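Nucleosome assembly protein 1, putative (PDB 3FS3) probably binds histones and acts as a chaperone in nucleosome assembly, as a NAP-family protein of the malaria parasite Plasmodium falciparum. Local coordinates at residues Asp133-Val138 and Asn167-Asn172; Lys177-Lys182 and Phe238-Ser243; Ile200-Tyr203 and Asn207-Lys210. All blocks are in the same frame, centred on the assembly; numbering follows the deposited sequence.

Interaction 1 (Asp133-Val138 and Asn167-Asn172); sequences DEEILV and NPFFSN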
loop_
_atom_site.group_PDB
_atom_site.type_symbol
_atom_site.label_atom_id
_atom_site.label_comp_id
_atom_site.label_asym_id
_atom_site.label_seq_id
_atom_site.Cartn_x
_atom_site.Cartn_y
_atom_site.Cartn_z
ATOM N N ASP A 133 -17.698 -25.710 -4.094
ATOM C CA ASP A 133 -18.139 -24.331 -4.202
ATOM C C ASP A 133 -18.487 -23.978 -5.646
ATOM O O ASP A 133 -19.289 -23.080 -5.897
ATOM C CB ASP A 133 -17.053 -23.369 -3.718
ATOM C CG ASP A 133 -16.773 -23.493 -2.235
ATOM O OD1 ASP A 133 -17.738 -23.646 -1.448
ATOM O OD2 ASP A 133 -15.583 -23.416 -1.861
ATOM N N GLU A 134 -17.892 -24.691 -6.594
ATOM C CA GLU A 134 -18.110 -24.404 -8.009
ATOM C C GLU A 134 -19.546 -24.538 -8.517
ATOM O O GLU A 134 -19.985 -23.749 -9.358
ATOM C CB GLU A 134 -17.152 -25.254 -8.858
ATOM C CG GLU A 134 -15.686 -25.034 -8.471
ATOM C CD GLU A 134 -14.706 -25.726 -9.398
ATOM O OE1 GLU A 134 -14.833 -26.952 -9.592
ATOM O OE2 GLU A 134 -13.804 -25.046 -9.928
ATOM N N GLU A 135 -20.286 -25.518 -8.013
ATOM C CA GLU A 135 -21.660 -25.685 -8.467
ATOM C C GLU A 135 -22.521 -24.526 -7.991
ATOM O O GLU A 135 -23.582 -24.263 -8.551
ATOM C CB GLU A 135 -22.246 -27.028 -7.999
ATOM C CG GLU A 135 -22.228 -27.287 -6.510
ATOM C CD GLU A 135 -22.595 -28.730 -6.183
ATOM O OE1 GLU A 135 -21.922 -29.650 -6.704
ATOM O OE2 GLU A 135 -23.553 -28.949 -5.410
ATOM N N ILE A 136 -22.051 -23.813 -6.975
ATOM C CA ILE A 136 -22.802 -22.670 -6.472
ATOM C C ILE A 136 -22.376 -21.391 -7.211
ATOM O O ILE A 136 -23.215 -20.577 -7.617
ATOM C CB ILE A 136 -22.588 -22.494 -4.948
ATOM C CG1 ILE A 136 -22.982 -23.784 -4.223
ATOM C CG2 ILE A 136 -23.462 -21.354 -4.411
ATOM C CD1 ILE A 136 -22.668 -23.770 -2.735
ATOM N N LEU A 137 -21.074 -21.245 -7.425
ATOM C CA LEU A 137 -20.527 -20.065 -8.077
ATOM C C LEU A 137 -20.948 -19.879 -9.542
ATOM O O LEU A 137 -20.874 -18.771 -10.077
ATOM C CB LEU A 137 -18.997 -20.074 -7.938
ATOM C CG LEU A 137 -18.473 -19.915 -6.503
ATOM C CD1 LEU A 137 -16.971 -20.200 -6.469
ATOM C CD2 LEU A 137 -18.773 -18.488 -5.986
ATOM N N VAL A 138 -21.394 -20.950 -10.188
ATOM C CA VAL A 138 -21.840 -20.853 -11.569
ATOM C C VAL A 138 -23.137 -20.035 -11.658
ATOM O O VAL A 138 -23.545 -19.632 -12.744
ATOM C CB VAL A 138 -22.089 -22.250 -12.197
ATOM C CG1 VAL A 138 -20.776 -23.047 -12.249
ATOM C CG2 VAL A 138 -23.148 -23.002 -11.403
ATOM N N ASN A 167 -31.322 -19.956 -7.494
ATOM C CA ASN A 167 -30.514 -21.156 -7.425
ATOM C C ASN A 167 -31.045 -22.108 -6.353
ATOM O O ASN A 167 -31.764 -21.700 -5.453
ATOM C CB ASN A 167 -29.068 -20.748 -7.135
ATOM C CG ASN A 167 -28.892 -20.239 -5.725
ATOM O OD1 ASN A 167 -28.860 -21.025 -4.782
ATOM N ND2 ASN A 167 -28.799 -18.917 -5.566
ATOM N N PRO A 168 -30.684 -23.397 -6.440
ATOM C CA PRO A 168 -31.133 -24.414 -5.483
ATOM C C PRO A 168 -30.354 -24.507 -4.176
ATOM O O PRO A 168 -30.594 -25.408 -3.368
ATOM C CB PRO A 168 -31.050 -25.700 -6.306
ATOM C CG PRO A 168 -29.812 -25.459 -7.134
ATOM C CD PRO A 168 -29.960 -24.012 -7.569
ATOM N N PHE A 169 -29.441 -23.571 -3.951
ATOM C CA PHE A 169 -28.618 -23.602 -2.745
ATOM C C PHE A 169 -29.085 -22.664 -1.640
ATOM O O PHE A 169 -29.151 -23.058 -0.476
ATOM C CB PHE A 169 -27.172 -23.309 -3.128
ATOM C CG PHE A 169 -26.593 -24.331 -4.049
ATOM C CD1 PHE A 169 -26.177 -25.570 -3.558
ATOM C CD2 PHE A 169 -26.513 -24.084 -5.412
ATOM C CE1 PHE A 169 -25.690 -26.558 -4.418
ATOM C CE2 PHE A 169 -26.027 -25.064 -6.284
ATOM C CZ PHE A 169 -25.614 -26.306 -5.782
ATOM N N PHE A 170 -29.395 -21.421 -1.995
ATOM C CA PHE A 170 -29.886 -20.463 -1.018
ATOM C C PHE A 170 -30.833 -19.499 -1.706
ATOM O O PHE A 170 -30.781 -19.344 -2.924
ATOM C CB PHE A 170 -28.727 -19.717 -0.333
ATOM C CG PHE A 170 -27.765 -19.059 -1.279
ATOM C CD1 PHE A 170 -28.147 -17.950 -2.026
ATOM C CD2 PHE A 170 -26.452 -19.528 -1.387
ATOM C CE1 PHE A 170 -27.235 -17.313 -2.865
ATOM C CE2 PHE A 170 -25.532 -18.898 -2.225
ATOM C CZ PHE A 170 -25.927 -17.786 -2.964
ATOM N N SER A 171 -31.707 -18.867 -0.930
ATOM C CA SER A 171 -32.694 -17.948 -1.490
ATOM C C SER A 171 -32.193 -16.525 -1.734
ATOM O O SER A 171 -32.752 -15.812 -2.560
ATOM C CB SER A 171 -33.925 -17.895 -0.576
ATOM O OG SER A 171 -33.563 -17.494 0.738
ATOM N N ASN A 172 -31.151 -16.120 -1.016
ATOM C CA ASN A 172 -30.593 -14.770 -1.145
ATOM C C ASN A 172 -30.317 -14.430 -2.599
ATOM O O ASN A 172 -29.670 -15.202 -3.313
ATOM C CB ASN A 172 -29.277 -14.646 -0.370
ATOM C CG ASN A 172 -29.365 -15.204 1.029
ATOM O OD1 ASN A 172 -29.390 -16.420 1.222
ATOM N ND2 ASN A 172 -29.423 -14.320 2.018
#
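Ile136, on helix 131-137, and Phe169, in the loop between strands 158-164 and 174-181, bring the two backbones closest, with 7.0 Å between their CA atoms. Ile136 CG1 stands almost exactly over the middle of the Phe169 ring, 3.5 Å from its centroid and 7° off the normal, a CH-pi contact. It gets there because CG1 lies beside the backbone N of Ile136 (chi1 -57°), while CG2 turns the other way and meets Phe170 CE2 at 3.9 Å. Glu135 crosses the far end of the Phe169 ring at about a right angle: its OE2 sits at the ring edge, 3.4 Å from Phe169 CE1, with the carboxylate and ring planes 47° apart. The loop that presents both rings is fixed from within by Asn167. Its OD1 accepts two backbone N-H groups, lying 2.7 Å from Phe169 N in the carbonyl plane and 2.9 Å from Phe170 N, whose N-H points nearly straight at it. Phe170 also meets Phe164 edge-to-face. The arrangement is an Asx turn, widened to an Asx motif by the second bond, in the loop between two strands of the antiparallel sheet, packing its aromatic side chains against a short helix of the NAP domain.

Interaction 2 (Lys177-Lys182 and Phe238-Ser243); sequences KTYHMK and FHFFTS
Phe240, in the 3-10 segment that begins before Phe238, meets Lys177 and Tyr179, two residues whose side chains leave strand 174-181 on the same side. Phe240 is gripped at two points. Over one face of its ring stands the ammonium of Lys177, NZ 4.2 Å from the centroid and 5° off the normal, a cation-pi contact; the same NZ donates to Phe240 O at 2.7 Å, nearly along the C=O axis (163°). With CG anti to the backbone N (chi1 -177°), CB and CG of Lys177 run past Phe240 CE2; bends further out, at chi2 and chi4, bring NZ round to the carbonyl. Tyr179 OH reaches Phe240 CE1 at 3.2 Å from an oblique direction. Asp270 of helix 260-289 pairs with both polar ends, forming a salt bridge with Lys177 NZ and a hydrogen bond with Tyr179 OH, so the buried charge is probably balanced there. Phe241 centres an inverse gamma turn. Beyond it, Thr242 O lies 3.7 Å from Lys177 CE, and the hydroxyl of the same residue donates to the carbonyl of His239 (Thr242 OG1 to His239 O 2.8 Å), which links Thr242 back to His239. This is a buried cation-pi contact between a strand and a loop of the NAP domain, with Asp270 bringing in helix 260-289 from outside the two segments.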
loop_
_atom_site.group_PDB
_atom_site.type_symbol
_atom_site.label_atom_id
_atom_site.label_comp_id
_atom_site.label_asym_id
_atom_site.label_seq_id
_atom_site.Cartn_x
_atom_site.Cartn_y
_atom_site.Cartn_z
ATOM N N LYS A 177 -20.701 -8.199 1.837
ATOM C CA LYS A 177 -19.687 -8.227 2.872
ATOM C C LYS A 177 -19.257 -6.774 3.035
ATOM O O LYS A 177 -18.791 -6.148 2.080
ATOM C CB LYS A 177 -18.505 -9.087 2.423
ATOM C CG LYS A 177 -17.407 -9.249 3.464
ATOM C CD LYS A 177 -17.858 -10.121 4.611
ATOM C CE LYS A 177 -16.753 -10.296 5.650
ATOM N NZ LYS A 177 -15.711 -11.271 5.247
ATOM N N THR A 178 -19.437 -6.235 4.237
ATOM C CA THR A 178 -19.083 -4.850 4.520
ATOM C C THR A 178 -17.810 -4.727 5.354
ATOM O O THR A 178 -17.718 -5.276 6.449
ATOM C CB THR A 178 -20.223 -4.135 5.269
ATOM O OG1 THR A 178 -21.450 -4.316 4.553
ATOM C CG2 THR A 178 -19.929 -2.636 5.383
ATOM N N TYR A 179 -16.828 -4.007 4.824
ATOM C CA TYR A 179 -15.570 -3.797 5.531
ATOM C C TYR A 179 -15.555 -2.387 6.107
ATOM O O TYR A 179 -15.504 -1.405 5.365
ATOM C CB TYR A 179 -14.384 -3.999 4.583
ATOM C CG TYR A 179 -14.166 -5.450 4.237
ATOM C CD1 TYR A 179 -13.395 -6.276 5.055
ATOM C CD2 TYR A 179 -14.810 -6.022 3.147
ATOM C CE1 TYR A 179 -13.283 -7.642 4.797
ATOM C CE2 TYR A 179 -14.707 -7.377 2.880
ATOM C CZ TYR A 179 -13.947 -8.183 3.705
ATOM O OH TYR A 179 -13.872 -9.530 3.436
ATOM N N HIS A 180 -15.625 -2.301 7.435
ATOM C CA HIS A 180 -15.620 -1.018 8.141
ATOM C C HIS A 180 -14.191 -0.643 8.494
ATOM O O HIS A 180 -13.498 -1.397 9.175
ATOM C CB HIS A 180 -16.460 -1.120 9.416
ATOM C CG HIS A 180 -17.934 -1.202 9.161
ATOM N ND1 HIS A 180 -18.693 -0.100 8.829
ATOM C CD2 HIS A 180 -18.786 -2.254 9.179
ATOM C CE1 HIS A 180 -19.951 -0.469 8.659
ATOM N NE2 HIS A 180 -20.033 -1.771 8.866
ATOM N N MET A 181 -13.748 0.524 8.038
ATOM C CA MET A 181 -12.378 0.938 8.311
ATOM C C MET A 181 -12.179 2.429 8.556
ATOM O O MET A 181 -12.981 3.257 8.122
ATOM C CB MET A 181 -11.494 0.479 7.163
ATOM C CG MET A 181 -11.673 -0.988 6.867
ATOM S SD MET A 181 -11.080 -1.400 5.258
ATOM C CE MET A 181 -9.323 -1.522 5.616
ATOM N N LYS A 182 -11.093 2.748 9.259
ATOM C CA LYS A 182 -10.738 4.124 9.601
ATOM C C LYS A 182 -11.040 5.111 8.481
ATOM O O LYS A 182 -11.553 6.201 8.734
ATOM C CB LYS A 182 -9.262 4.201 9.977
ATOM N N PHE A 238 -17.563 -19.892 0.790
ATOM C CA PHE A 238 -18.639 -19.186 1.457
ATOM C C PHE A 238 -18.426 -18.855 2.930
ATOM O O PHE A 238 -19.262 -18.204 3.562
ATOM C CB PHE A 238 -19.940 -19.945 1.186
ATOM C CG PHE A 238 -20.345 -19.898 -0.265
ATOM C CD1 PHE A 238 -21.123 -18.849 -0.750
ATOM C CD2 PHE A 238 -19.872 -20.853 -1.167
ATOM C CE1 PHE A 238 -21.423 -18.747 -2.118
ATOM C CE2 PHE A 238 -20.162 -20.766 -2.531
ATOM C CZ PHE A 238 -20.940 -19.708 -3.012
ATOM N N HIS A 239 -17.281 -19.270 3.463
ATOM C CA HIS A 239 -16.933 -18.952 4.840
ATOM C C HIS A 239 -16.548 -17.478 4.835
ATOM O O HIS A 239 -16.397 -16.858 5.884
ATOM C CB HIS A 239 -15.758 -19.808 5.311
ATOM C CG HIS A 239 -16.172 -21.118 5.902
ATOM N ND1 HIS A 239 -15.572 -22.312 5.566
ATOM C CD2 HIS A 239 -17.126 -21.419 6.814
ATOM C CE1 HIS A 239 -16.140 -23.293 6.246
ATOM N NE2 HIS A 239 -17.086 -22.778 7.010
ATOM N N PHE A 240 -16.390 -16.934 3.630
ATOM C CA PHE A 240 -16.053 -15.531 3.428
ATOM C C PHE A 240 -17.162 -14.666 4.024
ATOM O O PHE A 240 -16.918 -13.581 4.543
ATOM C CB PHE A 240 -15.939 -15.244 1.924
ATOM C CG PHE A 240 -15.689 -13.794 1.587
ATOM C CD1 PHE A 240 -14.405 -13.262 1.634
ATOM C CD2 PHE A 240 -16.743 -12.964 1.205
ATOM C CE1 PHE A 240 -14.166 -11.923 1.304
ATOM C CE2 PHE A 240 -16.516 -11.619 0.872
ATOM C CZ PHE A 240 -15.222 -11.099 0.921
ATOM N N PHE A 241 -18.392 -15.148 3.939
ATOM C CA PHE A 241 -19.517 -14.387 4.462
ATOM C C PHE A 241 -19.726 -14.661 5.946
ATOM O O PHE A 241 -20.793 -15.088 6.381
ATOM C CB PHE A 241 -20.761 -14.709 3.635
ATOM C CG PHE A 241 -20.601 -14.369 2.173
ATOM C CD1 PHE A 241 -20.760 -13.060 1.733
ATOM C CD2 PHE A 241 -20.250 -15.352 1.250
ATOM C CE1 PHE A 241 -20.573 -12.728 0.401
ATOM C CE2 PHE A 241 -20.059 -15.037 -0.085
ATOM C CZ PHE A 241 -20.222 -13.718 -0.514
ATOM N N THR A 242 -18.669 -14.402 6.713
ATOM C CA THR A 242 -18.665 -14.586 8.157
ATOM C C THR A 242 -18.268 -13.251 8.776
ATOM O O THR A 242 -17.258 -12.659 8.391
ATOM C CB THR A 242 -17.644 -15.678 8.582
ATOM O OG1 THR A 242 -18.102 -16.966 8.147
ATOM C CG2 THR A 242 -17.471 -15.697 10.089
ATOM N N SER A 243 -19.070 -12.773 9.724
ATOM C CA SER A 243 -18.803 -11.500 10.388
ATOM C C SER A 243 -17.700 -11.616 11.439
ATOM O O SER A 243 -17.645 -12.590 12.193
ATOM C CB SER A 243 -20.079 -10.968 11.052
ATOM O OG SER A 243 -21.103 -10.747 10.098
#

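Interaction 3 (Ile200-Tyr203 and Asn207-Lys210); sequences IDWY and NILK
The side-chain amide of Asn207 lies almost flat over the indole of Trp202, the two planes only 16° apart. Asn207 OD1 hovers 3.2 Å above the ring plane, toward the rim, and is also 3.2 Å from Trp202 NE1; yet the angle is too poor for a hydrogen bond, since the oxygen sits over the face. Asn207 CB completes the overlap with a CH-pi contact to the five-membered ring, 4.0 Å from its centroid and 20° off the normal. With CG anti to the backbone N (chi1 -170°), the amide of Asn207 is swung over the pyrrole side of the indole. What Asn207 OD1 does accept is the N-H of Leu209, N to OD1 3.1 Å, with the donor standing well above the carbonyl plane; this Asx turn lies within a type I beta turn from Asn207 to Lys210. At the benzene end of the indole, Ile208 crosses at about a right angle and sets CG1 3.6 Å from Trp202 CH2. Leu209 adds a looser apolar touch, its CG 4.3 Å from Trp202 CZ2. The opposite face of the indole is met by Ile200 CG2, 3.4 Å above the plane, so the ring is sandwiched between a residue two positions earlier and the turn that follows. Both segments belong to the long connection between strand 192-197 and helix 260-289. Trp202 and Ile208 also touch Ile136 of helix 131-137, while backbone hydrogen bonds join Asp201 to Ser171 and Tyr203 to Phe169, in the loop that links strands 158-164 and 174-181.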
loop_
_atom_site.group_PDB
_atom_site.type_symbol
_atom_site.label_atom_id
_atom_site.label_comp_id
_atom_site.label_asym_id
_atom_site.label_seq_id
_atom_site.Cartn_x
_atom_site.Cartn_y
_atom_site.Cartn_z
ATOM N N ILE A 200 -26.473 -16.302 5.025
ATOM C CA ILE A 200 -26.930 -17.078 3.885
ATOM C C ILE A 200 -28.113 -17.955 4.259
ATOM O O ILE A 200 -28.038 -18.723 5.207
ATOM C CB ILE A 200 -25.792 -17.974 3.351
ATOM C CG1 ILE A 200 -24.576 -17.108 3.002
ATOM C CG2 ILE A 200 -26.272 -18.768 2.118
ATOM C CD1 ILE A 200 -23.361 -17.906 2.542
ATOM N N ASP A 201 -29.205 -17.849 3.512
ATOM C CA ASP A 201 -30.376 -18.669 3.802
ATOM C C ASP A 201 -30.333 -19.965 3.014
ATOM O O ASP A 201 -31.056 -20.131 2.033
ATOM C CB ASP A 201 -31.654 -17.896 3.490
ATOM C CG ASP A 201 -31.811 -16.680 4.380
ATOM O OD1 ASP A 201 -31.689 -16.850 5.610
ATOM O OD2 ASP A 201 -32.048 -15.566 3.860
ATOM N N TRP A 202 -29.485 -20.887 3.463
ATOM C CA TRP A 202 -29.323 -22.175 2.792
ATOM C C TRP A 202 -30.588 -23.027 2.749
ATOM O O TRP A 202 -31.336 -23.099 3.725
ATOM C CB TRP A 202 -28.222 -23.006 3.467
ATOM C CG TRP A 202 -26.853 -22.394 3.477
ATOM C CD1 TRP A 202 -26.271 -21.707 4.501
ATOM C CD2 TRP A 202 -25.879 -22.449 2.426
ATOM N NE1 TRP A 202 -24.990 -21.335 4.160
ATOM C CE2 TRP A 202 -24.723 -21.779 2.890
ATOM C CE3 TRP A 202 -25.870 -23.005 1.137
ATOM C CZ2 TRP A 202 -23.566 -21.646 2.110
ATOM C CZ3 TRP A 202 -24.717 -22.874 0.360
ATOM C CH2 TRP A 202 -23.581 -22.199 0.853
ATOM N N TYR A 203 -30.822 -23.683 1.618
ATOM C CA TYR A 203 -31.972 -24.567 1.507
ATOM C C TYR A 203 -31.601 -25.908 2.140
ATOM O O TYR A 203 -30.422 -26.195 2.374
ATOM C CB TYR A 203 -32.371 -24.777 0.049
ATOM C CG TYR A 203 -33.048 -23.586 -0.583
ATOM C CD1 TYR A 203 -34.210 -23.039 -0.028
ATOM C CD2 TYR A 203 -32.567 -23.043 -1.774
ATOM C CE1 TYR A 203 -34.883 -21.981 -0.660
ATOM C CE2 TYR A 203 -33.225 -21.997 -2.407
ATOM C CZ TYR A 203 -34.382 -21.474 -1.853
ATOM O OH TYR A 203 -35.048 -20.477 -2.527
ATOM N N ASN A 207 -26.392 -26.692 2.739
ATOM C CA ASN A 207 -25.325 -25.956 3.399
ATOM C C ASN A 207 -23.988 -26.698 3.307
ATOM O O ASN A 207 -23.687 -27.568 4.126
ATOM C CB ASN A 207 -25.695 -25.696 4.858
ATOM C CG ASN A 207 -24.743 -24.729 5.542
ATOM O OD1 ASN A 207 -23.806 -24.213 4.932
ATOM N ND2 ASN A 207 -24.986 -24.477 6.822
ATOM N N ILE A 208 -23.192 -26.341 2.303
ATOM C CA ILE A 208 -21.885 -26.955 2.085
ATOM C C ILE A 208 -20.942 -26.728 3.256
ATOM O O ILE A 208 -19.965 -27.456 3.418
ATOM C CB ILE A 208 -21.205 -26.396 0.826
ATOM C CG1 ILE A 208 -21.103 -24.875 0.931
ATOM C CG2 ILE A 208 -21.978 -26.813 -0.410
ATOM C CD1 ILE A 208 -20.415 -24.222 -0.236
ATOM N N LEU A 209 -21.223 -25.714 4.068
ATOM C CA LEU A 209 -20.375 -25.425 5.219
ATOM C C LEU A 209 -20.484 -26.561 6.232
ATOM O O LEU A 209 -19.737 -26.609 7.211
ATOM C CB LEU A 209 -20.789 -24.104 5.873
ATOM C CG LEU A 209 -20.699 -22.834 5.022
ATOM C CD1 LEU A 209 -21.114 -21.642 5.865
ATOM C CD2 LEU A 209 -19.279 -22.645 4.505
ATOM N N LYS A 210 -21.425 -27.469 5.983
ATOM C CA LYS A 210 -21.662 -28.623 6.848
ATOM C C LYS A 210 -21.631 -29.927 6.053
ATOM O O LYS A 210 -21.960 -29.945 4.865
ATOM C CB LYS A 210 -23.025 -28.497 7.541
ATOM C CG LYS A 210 -23.003 -27.785 8.882
ATOM C CD LYS A 210 -22.434 -26.381 8.782
ATOM C CE LYS A 210 -22.311 -25.754 10.158
ATOM N NZ LYS A 210 -21.683 -24.407 10.102
#

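How the interactions relate
Interactions 1 and 3 are close neighbours, their centres 9 Å apart, and are joined through their loops: Asn172 OD1 lies 2.7 Å from Asp201 N, a probable hydrogen bond, and Asp133 OD1 packs against Ile208 CD1. Interaction 2 lies about 19 Å from interaction 1 and 18 Å from interaction 3, centre to centre, nearer the middle of the chain. Phe238 bridges the gap, its ring packing on Ile136, Leu137 and Phe170 of interaction 1 and on Ile208 and Ile200 of interaction 3. Along the chain, interaction 3 is nested within the loop that interaction 2 closes, whereas interaction 1 closes before either opens.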